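Local coordinates for protein mandelate racemase/muconate lactonizing enzyme (Jannaschia sp., PDB 4J3Z) that probably belongs to the mandelate racemase/muconate lactonizing branch of the enolase superfamily, whose members typically abstract the alpha-proton of carboxylate substrates with help from a metal ion, at residues Glu49-Val54 with Asp88-Gly93; Ala128-Tyr133 with Ala155-Glu160. One frame throughout, in Å; residues are numbered along the deposited sequence.

Interaction 1 (Glu49-Val54 with Asp88-Gly93); sequences EAMTHV and DPTVFG
T90 is the residue on which this helix-to-helix contact turns: M51 and V54, one helical turn apart, both close on it. Its methyl CG2 lies anti to the backbone N and is the side-chain atom that meets the facing helix, 3.9 Å from SD of M51 and 4.2 Å from CG2 of V54. The M51 chain folds at chi2 (-52°) and again at chi3 (-59°), which carries the thioether across the gap although the side chain does not set out directly toward 88-93. Its terminal CE then rests 3.8 Å from the backbone O of T90. V54, whose side chain crosses that of T90 at about a right angle, brings CG1 to within 3.9 Å of the same oxygen. The tight part is thus small, buried and wholly van der Waals in character.

Contact between the two segments thins on both sides. V91 points away from 49-54 and packs against T90 of the second subunit, while on the other helix E49 is exposed and T52 partly so. There T52 OG1 folds back to donate to E49 O at 2.9 Å, arriving 27° off the carbonyl plane. At the start of the second helix D88 is the N-cap, its OD1 taking weak bonds from T90 N (3.0 Å) and V91 N (3.2 Å). The T90 hydroxyl, turned from the methyl contact, hydrogen-bonds to D88 OD2 of the second subunit, and the reciprocal bond is made too; H53 stacks on its own counterpart in that subunit.

Helices 48-62 and 89-109 therefore pack together right beside a subunit interface. M51 and V54 also touch A94, one turn further along helix 89-109, M51 reaches the loop residues A43 and V46, and F92 packs against helix 71-80.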
loop_
_atom_site.group_PDB
_atom_site.type_symbol
_atom_site.label_atom_id
_atom_site.label_comp_id
_atom_site.label_asym_id
_atom_site.label_seq_id
_atom_site.Cartn_x
_atom_site.Cartn_y
_atom_site.Cartn_z
ATOM N N GLU D 49 -31.354 -33.787 -9.657
ATOM C CA GLU D 49 -32.617 -34.096 -8.985
ATOM C C GLU D 49 -32.898 -33.023 -7.940
ATOM O O GLU D 49 -34.012 -32.488 -7.868
ATOM C CB GLU D 49 -32.566 -35.483 -8.320
ATOM C CG GLU D 49 -33.908 -35.983 -7.807
ATOM C CD GLU D 49 -33.815 -36.846 -6.555
ATOM O OE1 GLU D 49 -32.751 -36.874 -5.910
ATOM O OE2 GLU D 49 -34.823 -37.501 -6.203
ATOM N N ALA D 50 -31.877 -32.712 -7.142
ATOM C CA ALA D 50 -31.985 -31.701 -6.105
ATOM C C ALA D 50 -32.003 -30.310 -6.730
ATOM O O ALA D 50 -32.661 -29.406 -6.209
ATOM C CB ALA D 50 -30.849 -31.834 -5.097
ATOM N N MET D 51 -31.293 -30.140 -7.847
ATOM C CA MET D 51 -31.341 -28.865 -8.562
ATOM C C MET D 51 -32.747 -28.538 -9.053
ATOM O O MET D 51 -33.153 -27.370 -8.981
ATOM C CB MET D 51 -30.324 -28.779 -9.712
ATOM C CG MET D 51 -28.912 -28.355 -9.315
ATOM S SD MET D 51 -28.738 -26.843 -8.332
ATOM C CE MET D 51 -29.495 -25.595 -9.379
ATOM N N THR D 52 -33.504 -29.544 -9.520
ATOM C CA THR D 52 -34.858 -29.265 -10.019
ATOM C C THR D 52 -35.736 -28.635 -8.939
ATOM O O THR D 52 -36.585 -27.801 -9.242
ATOM C CB THR D 52 -35.616 -30.469 -10.666
ATOM O OG1 THR D 52 -36.053 -31.395 -9.669
ATOM C CG2 THR D 52 -34.825 -31.172 -11.749
ATOM N N HIS D 53 -35.525 -29.028 -7.686
ATOM C CA HIS D 53 -36.271 -28.455 -6.569
ATOM C C HIS D 53 -35.746 -27.075 -6.185
ATOM O O HIS D 53 -36.515 -26.222 -5.759
ATOM C CB HIS D 53 -36.276 -29.402 -5.374
ATOM C CG HIS D 53 -36.902 -30.729 -5.667
ATOM N ND1 HIS D 53 -36.164 -31.880 -5.866
ATOM C CD2 HIS D 53 -38.200 -31.093 -5.779
ATOM C CE1 HIS D 53 -36.983 -32.890 -6.098
ATOM N NE2 HIS D 53 -38.224 -32.438 -6.057
ATOM N N VAL D 54 -34.442 -26.848 -6.361
ATOM C CA VAL D 54 -33.871 -25.505 -6.208
ATOM C C VAL D 54 -34.389 -24.539 -7.293
ATOM O O VAL D 54 -34.818 -23.421 -6.980
ATOM C CB VAL D 54 -32.328 -25.529 -6.208
ATOM C CG1 VAL D 54 -31.763 -24.150 -6.545
ATOM C CG2 VAL D 54 -31.796 -26.015 -4.866
ATOM N N ASP D 88 -24.143 -17.006 -4.235
ATOM C CA ASP D 88 -24.522 -18.396 -4.019
ATOM C C ASP D 88 -24.666 -19.114 -5.348
ATOM O O ASP D 88 -25.720 -19.030 -5.971
ATOM C CB ASP D 88 -25.850 -18.489 -3.252
ATOM C CG ASP D 88 -26.169 -19.916 -2.799
ATOM O OD1 ASP D 88 -25.787 -20.881 -3.494
ATOM O OD2 ASP D 88 -26.799 -20.075 -1.738
ATOM N N PRO D 89 -23.626 -19.859 -5.765
ATOM C CA PRO D 89 -23.636 -20.468 -7.090
ATOM C C PRO D 89 -24.827 -21.398 -7.321
ATOM O O PRO D 89 -25.291 -21.519 -8.457
ATOM C CB PRO D 89 -22.315 -21.251 -7.137
ATOM C CG PRO D 89 -21.915 -21.442 -5.718
ATOM C CD PRO D 89 -22.430 -20.239 -4.991
ATOM N N THR D 90 -25.309 -22.050 -6.261
ATOM C CA THR D 90 -26.470 -22.937 -6.362
ATOM C C THR D 90 -27.755 -22.147 -6.636
ATOM O O THR D 90 -28.426 -22.388 -7.641
ATOM C CB THR D 90 -26.609 -23.831 -5.106
ATOM O OG1 THR D 90 -25.457 -24.676 -5.000
ATOM C CG2 THR D 90 -27.845 -24.708 -5.179
ATOM N N VAL D 91 -28.075 -21.192 -5.762
ATOM C CA VAL D 91 -29.317 -20.413 -5.868
ATOM C C VAL D 91 -29.289 -19.482 -7.074
ATOM O O VAL D 91 -30.294 -19.321 -7.778
ATOM C CB VAL D 91 -29.589 -19.580 -4.589
ATOM C CG1 VAL D 91 -30.852 -18.741 -4.738
ATOM C CG2 VAL D 91 -29.686 -20.477 -3.364
ATOM N N PHE D 92 -28.136 -18.859 -7.307
ATOM C CA PHE D 92 -28.055 -17.840 -8.340
ATOM C C PHE D 92 -27.744 -18.443 -9.702
ATOM O O PHE D 92 -28.182 -17.921 -10.735
ATOM C CB PHE D 92 -27.061 -16.749 -7.956
ATOM C CG PHE D 92 -27.483 -15.372 -8.389
ATOM C CD1 PHE D 92 -28.719 -14.853 -8.006
ATOM C CD2 PHE D 92 -26.643 -14.588 -9.161
ATOM C CE1 PHE D 92 -29.112 -13.582 -8.397
ATOM C CE2 PHE D 92 -27.020 -13.309 -9.546
ATOM C CZ PHE D 92 -28.255 -12.804 -9.168
ATOM N N GLY D 93 -26.994 -19.545 -9.702
ATOM C CA GLY D 93 -26.848 -20.374 -10.897
ATOM C C GLY D 93 -28.211 -20.814 -11.412
ATOM O O GLY D 93 -28.440 -20.863 -12.623
#

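Interaction 2 (Ala128-Tyr133 with Ala155-Glu160)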
loop_
_atom_site.group_PDB
_atom_site.type_symbol
_atom_site.label_atom_id
_atom_site.label_comp_id
_atom_site.label_asym_id
_atom_site.label_seq_id
_atom_site.Cartn_x
_atom_site.Cartn_y
_atom_site.Cartn_z
ATOM N N ALA D 128 -13.844 -17.185 -31.979
ATOM C CA ALA D 128 -14.159 -18.418 -31.262
ATOM C C ALA D 128 -12.951 -19.342 -31.149
ATOM O O ALA D 128 -12.102 -19.388 -32.045
ATOM C CB ALA D 128 -15.302 -19.142 -31.959
ATOM N N TYR D 129 -12.879 -20.080 -30.045
ATOM C CA TYR D 129 -11.902 -21.163 -29.921
ATOM C C TYR D 129 -12.576 -22.477 -29.554
ATOM O O TYR D 129 -13.798 -22.553 -29.492
ATOM C CB TYR D 129 -10.811 -20.815 -28.908
ATOM C CG TYR D 129 -11.249 -20.797 -27.448
ATOM C CD1 TYR D 129 -11.235 -21.962 -26.675
ATOM C CD2 TYR D 129 -11.647 -19.609 -26.835
ATOM C CE1 TYR D 129 -11.615 -21.940 -25.344
ATOM C CE2 TYR D 129 -12.023 -19.579 -25.506
ATOM C CZ TYR D 129 -12.002 -20.744 -24.764
ATOM O OH TYR D 129 -12.383 -20.718 -23.443
ATOM N N THR D 130 -11.765 -23.507 -29.315
ATOM C CA THR D 130 -12.257 -24.820 -28.911
ATOM C C THR D 130 -11.209 -25.566 -28.060
ATOM O O THR D 130 -10.031 -25.206 -28.055
ATOM C CB THR D 130 -12.660 -25.646 -30.153
ATOM O OG1 THR D 130 -13.157 -26.931 -29.760
ATOM C CG2 THR D 130 -11.480 -25.814 -31.100
ATOM N N TYR D 131 -11.647 -26.582 -27.318
ATOM C CA TYR D 131 -10.723 -27.570 -26.756
ATOM C C TYR D 131 -10.078 -28.351 -27.910
ATOM O O TYR D 131 -10.573 -28.305 -29.036
ATOM C CB TYR D 131 -11.462 -28.542 -25.832
ATOM C CG TYR D 131 -11.163 -28.395 -24.356
ATOM C CD1 TYR D 131 -9.968 -28.874 -23.816
ATOM C CD2 TYR D 131 -12.095 -27.805 -23.488
ATOM C CE1 TYR D 131 -9.694 -28.749 -22.462
ATOM C CE2 TYR D 131 -11.836 -27.687 -22.131
ATOM C CZ TYR D 131 -10.630 -28.152 -21.624
ATOM O OH TYR D 131 -10.362 -28.032 -20.278
ATOM N N LEU D 132 -8.980 -29.053 -27.627
ATOM C CA LEU D 132 -8.344 -29.936 -28.610
ATOM C C LEU D 132 -8.821 -31.372 -28.420
ATOM O O LEU D 132 -8.333 -32.099 -27.550
ATOM C CB LEU D 132 -6.817 -29.872 -28.516
ATOM C CG LEU D 132 -6.072 -28.669 -29.098
ATOM C CD1 LEU D 132 -4.582 -28.886 -28.939
ATOM C CD2 LEU D 132 -6.417 -28.450 -30.565
ATOM N N TYR D 133 -9.782 -31.765 -29.243
ATOM C CA TYR D 133 -10.387 -33.080 -29.173
ATOM C C TYR D 133 -9.670 -34.076 -30.098
ATOM O O TYR D 133 -8.967 -33.661 -31.027
ATOM C CB TYR D 133 -11.866 -32.968 -29.558
ATOM C CG TYR D 133 -12.664 -32.011 -28.687
ATOM C CD1 TYR D 133 -12.826 -32.252 -27.321
ATOM C CD2 TYR D 133 -13.256 -30.868 -29.232
ATOM C CE1 TYR D 133 -13.556 -31.388 -26.528
ATOM C CE2 TYR D 133 -13.990 -29.991 -28.441
ATOM C CZ TYR D 133 -14.137 -30.263 -27.092
ATOM O OH TYR D 133 -14.858 -29.411 -26.295
ATOM N N ALA D 155 -3.452 -28.567 -35.684
ATOM C CA ALA D 155 -3.364 -28.300 -37.130
ATOM C C ALA D 155 -4.725 -28.388 -37.832
ATOM O O ALA D 155 -5.054 -27.528 -38.647
ATOM C CB ALA D 155 -2.349 -29.230 -37.800
ATOM N N ALA D 156 -5.518 -29.408 -37.495
ATOM C CA ALA D 156 -6.861 -29.584 -38.068
ATOM C C ALA D 156 -7.785 -28.399 -37.769
ATOM O O ALA D 156 -8.550 -27.963 -38.628
ATOM C CB ALA D 156 -7.486 -30.887 -37.591
ATOM N N ARG D 157 -7.774 -27.892 -36.557
ATOM C CA ARG D 157 -8.554 -26.722 -36.223
ATOM C C ARG D 157 -8.149 -25.428 -36.918
ATOM O O ARG D 157 -8.992 -24.663 -37.311
ATOM C CB ARG D 157 -8.579 -26.436 -34.733
ATOM C CG ARG D 157 -8.928 -27.575 -33.853
ATOM C CD ARG D 157 -10.334 -28.060 -34.049
ATOM N NE ARG D 157 -10.441 -29.041 -35.084
ATOM C CZ ARG D 157 -10.197 -30.326 -34.993
ATOM N NH1 ARG D 157 -10.354 -31.008 -36.048
ATOM N NH2 ARG D 157 -9.808 -30.917 -33.923
ATOM N N VAL D 158 -6.853 -25.178 -37.027
ATOM C CA VAL D 158 -6.393 -24.040 -37.823
ATOM C C VAL D 158 -6.863 -24.141 -39.278
ATOM O O VAL D 158 -7.294 -23.137 -39.853
ATOM C CB VAL D 158 -4.860 -23.869 -37.722
ATOM C CG1 VAL D 158 -4.295 -23.055 -38.884
ATOM C CG2 VAL D 158 -4.505 -23.223 -36.393
ATOM N N ALA D 159 -6.811 -25.347 -39.855
ATOM C CA ALA D 159 -7.319 -25.590 -41.218
ATOM C C ALA D 159 -8.837 -25.405 -41.361
ATOM O O ALA D 159 -9.341 -25.194 -42.465
ATOM C CB ALA D 159 -6.896 -26.976 -41.718
ATOM N N GLU D 160 -9.564 -25.486 -40.253
ATOM C CA GLU D 160 -10.998 -25.161 -40.255
ATOM C C GLU D 160 -11.258 -23.678 -40.007
ATOM O O GLU D 160 -12.411 -23.249 -40.012
ATOM C CB GLU D 160 -11.740 -25.968 -39.190
ATOM C CG GLU D 160 -11.921 -27.446 -39.491
ATOM C CD GLU D 160 -12.225 -28.220 -38.225
ATOM O OE1 GLU D 160 -12.298 -27.579 -37.142
ATOM O OE2 GLU D 160 -12.388 -29.460 -38.313
HETATM O O HOH W 1 -10.739 -30.124 -31.775
#
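R157 reaches from its helix across T130, laying the aliphatic part of its chain over the threonine methyl at about a right angle: CD is 3.9 Å and CG 4.1 Å from T130 CG2. That methyl sits between the backbone N and the carbonyl carbon, because OG1 takes the place anti to N (chi1 -179°). The hydroxyl is thereby placed to donate to Y131 O at 3.0 Å, in the carbonyl plane and on a lone pair, a bond that probably helps hold the rotamer presenting the methyl to R157. L132 adds a looser touch, its CD2 lying 4.2 Å from CG of R157.

Bends at chi2 and chi3 (88°) turn the guanidinium across the end of its helix, where NE forms a salt bridge at 3.1 Å with OE1 of E160, just past the helix. The fit is oblique, NE standing 48° out of the carboxylate plane, and the companion bond from NH1 to OE2 is weak. NH1 also pairs with E135 in a second salt bridge. At the guanidinium edge, near its plane, Y133 O stays 4.1 Å from NH2, too far for a direct bond. A water bonded to Y131 O and to Y133 N (3.2 Å) lies close to NH2 as well, but that last link is weak, and its short length makes it doubtful.

Strand 125-131, helix 147-159 and strand 164-167, parallel to the first, form a right-handed beta-alpha-beta crossover. This contact packs the end of the helix against the end of the leading strand and the loop after it, as in the modified TIM barrel of the enolase superfamily.

In the fold
From the N terminus the chain lays down an antiparallel three-stranded sheet and enters helix 48-62. Interaction 1 then closes a 33-residue excursion that includes helix 71-80, joining two helices of the N-terminal domain. Helix 89-109 leads on to strand 125-131, where the barrel sheet begins. Interaction 2 closes a shorter connection of 21 residues, which contains helix 140-143 and most of helix 147-159. The two closures follow one another in series, neither nested nor crossed. They lie on opposite sides of the chain's centre, with their own centres 34 Å apart and nearest atoms about 19 Å apart, so each ties its own domain locally.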